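Local coordinates for protein 5-dehydro-2-deoxygluconokinase (Bacillus halodurans C-125, PDB 2QCV) that probably phosphorylates 5-dehydro-2-deoxy-D-gluconate with ATP, a step in the breakdown of myo-inositol to acetyl-CoA, at residues A[141-147]-A[171-177]. Residues are numbered along the deposited sequence; the frame is centred on the assembly and turned at random.
Sequences LLLVSGT and KVVFELD
Asp177 OD2 is approached by two groups of Thr147: OG1 lies 2.7 Å from it, while the backbone N of Thr147 adds a weak bond of 3.3 Å to the same oxygen. The aspartate reaches them because its CG stands anti to the backbone N (chi1 176°), carrying the carboxylate across to the 3-10 turn at 146-147. With an alanine here, the backbone N of Thr147 would probably lose its weak bond and the hydroxyl its closest carboxylate partner, leaving the turn less firmly tied to the end of 171-177. At the start of this turn, Gly146 N donates to Glu175 O at 2.9 Å, and the CE1 edge of Phe174 meets Gly146 CA at 3.7 Å. The opposite side of the sheet has Leu143 CD2 against Val173 CG1 (3.6 Å) and Leu141 CD2 alongside Lys171 CB (3.6 Å); Lys171 then bends away to a salt bridge with Glu235. Between the strands, Leu142 N and Val144 N donate to Lys171 O and Val173 O (2.8 Å for Val144), while Leu142 O and Val144 O accept from Val173 N and Glu175 N. Helix 46-56 covers Leu143 and Glu175; helix 154-167, packed on Leu142, Val144 and Val172, connects the two parallel strands in a beta-alpha-beta unit of the ribokinase-like PfkB fold.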
ATOM      1  N   LEU A 141      -8.320 -32.140 -17.697  1.00 26.43           N
ATOM      2  CA  LEU A 141      -8.554 -30.697 -17.979  1.00 28.43           C
ATOM      3  C   LEU A 141      -8.029 -29.829 -16.832  1.00 27.14           C
ATOM      4  O   LEU A 141      -8.112 -30.215 -15.661  1.00 26.47           O
ATOM      5  CB  LEU A 141     -10.066 -30.375 -18.049  1.00 29.23           C
ATOM      6  CG  LEU A 141     -11.027 -31.160 -18.931  1.00 32.23           C
ATOM      7  CD1 LEU A 141     -12.438 -30.698 -18.757  1.00 31.88           C
ATOM      8  CD2 LEU A 141     -10.633 -31.087 -20.388  1.00 34.45           C
ATOM      9  N   LEU A 142      -7.577 -28.628 -17.189  1.00 26.26           N
ATOM     10  CA  LEU A 142      -7.325 -27.537 -16.255  1.00 24.37           C
ATOM     11  C   LEU A 142      -8.293 -26.424 -16.580  1.00 26.82           C
ATOM     12  O   LEU A 142      -8.302 -25.909 -17.690  1.00 26.46           O
ATOM     13  CB  LEU A 142      -5.890 -27.015 -16.354  1.00 25.31           C
ATOM     14  CG  LEU A 142      -5.538 -25.813 -15.438  1.00 26.65           C
ATOM     15  CD1 LEU A 142      -5.403 -26.294 -13.960  1.00 25.87           C
ATOM     16  CD2 LEU A 142      -4.301 -25.059 -15.912  1.00 25.30           C
ATOM     17  N   LEU A 143      -9.126 -26.075 -15.615  1.00 27.35           N
ATOM     18  CA  LEU A 143     -10.090 -25.001 -15.781  1.00 26.53           C
ATOM     19  C   LEU A 143      -9.493 -23.737 -15.140  1.00 24.69           C
ATOM     20  O   LEU A 143      -9.204 -23.685 -13.946  1.00 27.07           O
ATOM     21  CB  LEU A 143     -11.430 -25.378 -15.120  1.00 29.44           C
ATOM     22  CG  LEU A 143     -12.650 -24.440 -15.283  1.00 32.88           C
ATOM     23  CD1 LEU A 143     -12.485 -23.067 -14.653  1.00 31.71           C
ATOM     24  CD2 LEU A 143     -13.079 -24.306 -16.713  1.00 28.75           C
ATOM     25  N   VAL A 144      -9.293 -22.741 -15.961  1.00 24.13           N
ATOM     26  CA  VAL A 144      -8.755 -21.445 -15.548  1.00 27.24           C
ATOM     27  C   VAL A 144      -9.887 -20.427 -15.557  1.00 29.06           C
ATOM     28  O   VAL A 144     -10.594 -20.327 -16.561  1.00 28.62           O
ATOM     29  CB  VAL A 144      -7.701 -21.005 -16.546  1.00 30.00           C
ATOM     30  CG1 VAL A 144      -7.232 -19.560 -16.233  1.00 28.07           C
ATOM     31  CG2 VAL A 144      -6.527 -22.045 -16.562  1.00 34.05           C
ATOM     32  N   SER A 145     -10.122 -19.738 -14.449  1.00 31.18           N
ATOM     33  CA  SER A 145     -11.101 -18.660 -14.452  0.50 32.29           C
ATOM     34  C   SER A 145     -10.395 -17.302 -14.636  1.00 31.78           C
ATOM     35  O   SER A 145      -9.297 -17.033 -14.086  1.00 29.86           O
ATOM     36  CB  SER A 145     -12.035 -18.716 -13.212  0.50 36.00           C
ATOM     37  OG  SER A 145     -12.958 -19.824 -13.279  0.50 34.54           O
ATOM     38  N   GLY A 146     -11.015 -16.451 -15.446  1.00 32.04           N
ATOM     39  CA  GLY A 146     -10.465 -15.145 -15.743  1.00 31.24           C
ATOM     40  C   GLY A 146     -10.164 -14.243 -14.564  1.00 30.88           C
ATOM     41  O   GLY A 146      -9.189 -13.485 -14.593  1.00 29.54           O
ATOM     42  N   THR A 147     -10.986 -14.298 -13.522  1.00 27.04           N
ATOM     43  CA  THR A 147     -10.789 -13.386 -12.402  1.00 28.61           C
ATOM     44  C   THR A 147      -9.489 -13.682 -11.664  1.00 28.33           C
ATOM     45  O   THR A 147      -8.903 -12.787 -11.049  1.00 29.36           O
ATOM     46  CB  THR A 147     -12.012 -13.383 -11.450  1.00 29.23           C
ATOM     47  OG1 THR A 147     -13.135 -12.914 -12.197  1.00 33.62           O
ATOM     48  CG2 THR A 147     -11.796 -12.490 -10.233  1.00 30.72           C
ATOM     49  N   LYS A 171      -5.695 -30.639 -21.067  1.00 28.38           N
ATOM     50  CA  LYS A 171      -6.447 -29.663 -21.855  1.00 29.98           C
ATOM     51  C   LYS A 171      -6.762 -28.415 -20.999  1.00 29.84           C
ATOM     52  O   LYS A 171      -7.280 -28.543 -19.883  1.00 29.39           O
ATOM     53  CB  LYS A 171      -7.746 -30.289 -22.342  1.00 30.68           C
ATOM     54  CG  LYS A 171      -8.446 -29.517 -23.446  1.00 38.79           C
ATOM     55  CD  LYS A 171      -9.471 -30.386 -24.242  1.00 41.33           C
ATOM     56  CE  LYS A 171      -8.910 -31.643 -24.980  1.00 50.17           C
ATOM     57  NZ  LYS A 171      -7.988 -31.378 -26.151  1.00 53.43           N
ATOM     58  N   VAL A 172      -6.479 -27.230 -21.539  1.00 26.66           N
ATOM     59  CA  VAL A 172      -6.662 -25.942 -20.822  1.00 26.02           C
ATOM     60  C   VAL A 172      -7.974 -25.349 -21.271  1.00 27.63           C
ATOM     61  O   VAL A 172      -8.174 -25.100 -22.473  1.00 26.54           O
ATOM     62  CB  VAL A 172      -5.480 -24.973 -21.056  1.00 29.77           C
ATOM     63  CG1 VAL A 172      -5.741 -23.556 -20.425  1.00 27.46           C
ATOM     64  CG2 VAL A 172      -4.170 -25.603 -20.482  1.00 28.57           C
ATOM     65  N   VAL A 173      -8.869 -25.211 -20.300  1.00 25.42           N
ATOM     66  CA  VAL A 173     -10.177 -24.638 -20.503  1.00 27.05           C
ATOM     67  C   VAL A 173     -10.242 -23.287 -19.811  1.00 25.11           C
ATOM     68  O   VAL A 173     -10.060 -23.173 -18.574  1.00 26.44           O
ATOM     69  CB  VAL A 173     -11.326 -25.569 -19.977  1.00 25.68           C
ATOM     70  CG1 VAL A 173     -12.696 -24.914 -20.267  1.00 23.75           C
ATOM     71  CG2 VAL A 173     -11.239 -27.009 -20.514  1.00 25.50           C
ATOM     72  N   PHE A 174     -10.477 -22.242 -20.601  1.00 24.85           N
ATOM     73  CA  PHE A 174     -10.473 -20.874 -20.088  1.00 27.18           C
ATOM     74  C   PHE A 174     -11.913 -20.385 -20.025  1.00 27.59           C
ATOM     75  O   PHE A 174     -12.562 -20.221 -21.060  1.00 26.62           O
ATOM     76  CB  PHE A 174      -9.623 -19.979 -21.010  1.00 24.77           C
ATOM     77  CG  PHE A 174      -9.439 -18.546 -20.531  1.00 25.82           C
ATOM     78  CD1 PHE A 174      -9.492 -18.166 -19.175  1.00 26.45           C
ATOM     79  CD2 PHE A 174      -9.185 -17.554 -21.479  1.00 26.27           C
ATOM     80  CE1 PHE A 174      -9.280 -16.835 -18.825  1.00 27.46           C
ATOM     81  CE2 PHE A 174      -8.976 -16.231 -21.121  1.00 25.27           C
ATOM     82  CZ  PHE A 174      -9.055 -15.876 -19.815  1.00 25.31           C
ATOM     83  N   GLU A 175     -12.377 -20.154 -18.793  1.00 26.67           N
ATOM     84  CA  GLU A 175     -13.691 -19.613 -18.534  1.00 28.24           C
ATOM     85  C   GLU A 175     -13.553 -18.126 -18.274  1.00 28.18           C
ATOM     86  O   GLU A 175     -12.919 -17.709 -17.303  1.00 26.49           O
ATOM     87  CB  GLU A 175     -14.318 -20.355 -17.351  1.00 29.65           C
ATOM     88  CG  GLU A 175     -15.799 -20.588 -17.493  1.00 42.71           C
ATOM     89  CD  GLU A 175     -16.599 -19.339 -17.409  1.00 46.76           C
ATOM     90  OE1 GLU A 175     -16.108 -18.347 -16.845  1.00 49.38           O
ATOM     91  OE2 GLU A 175     -17.744 -19.352 -17.877  1.00 51.37           O
ATOM     92  N   LEU A 176     -14.192 -17.299 -19.106  1.00 27.29           N
ATOM     93  CA  LEU A 176     -13.869 -15.898 -19.135  1.00 28.09           C
ATOM     94  C   LEU A 176     -14.329 -15.136 -17.887  1.00 35.39           C
ATOM     95  O   LEU A 176     -13.620 -14.230 -17.487  1.00 44.73           O
ATOM     96  CB  LEU A 176     -14.357 -15.196 -20.423  1.00 27.72           C
ATOM     97  CG  LEU A 176     -13.752 -15.670 -21.760  1.00 26.30           C
ATOM     98  CD1 LEU A 176     -14.149 -14.710 -22.919  1.00 24.83           C
ATOM     99  CD2 LEU A 176     -12.227 -15.755 -21.652  1.00 24.18           C
ATOM    100  N   ASP A 177     -15.435 -15.523 -17.250  1.00 32.20           N
ATOM    101  CA  ASP A 177     -15.742 -15.100 -15.851  1.00 35.31           C
ATOM    102  C   ASP A 177     -15.393 -13.649 -15.602  1.00 27.31           C
ATOM    103  O   ASP A 177     -14.460 -13.414 -14.871  1.00 32.83           O
ATOM    104  CB  ASP A 177     -14.857 -15.945 -14.842  1.00 41.10           C
ATOM    105  CG  ASP A 177     -15.025 -15.511 -13.352  1.00 42.81           C
ATOM    106  OD1 ASP A 177     -16.190 -15.240 -12.927  1.00 51.38           O
ATOM    107  OD2 ASP A 177     -13.976 -15.425 -12.645  1.00 47.29           O
TER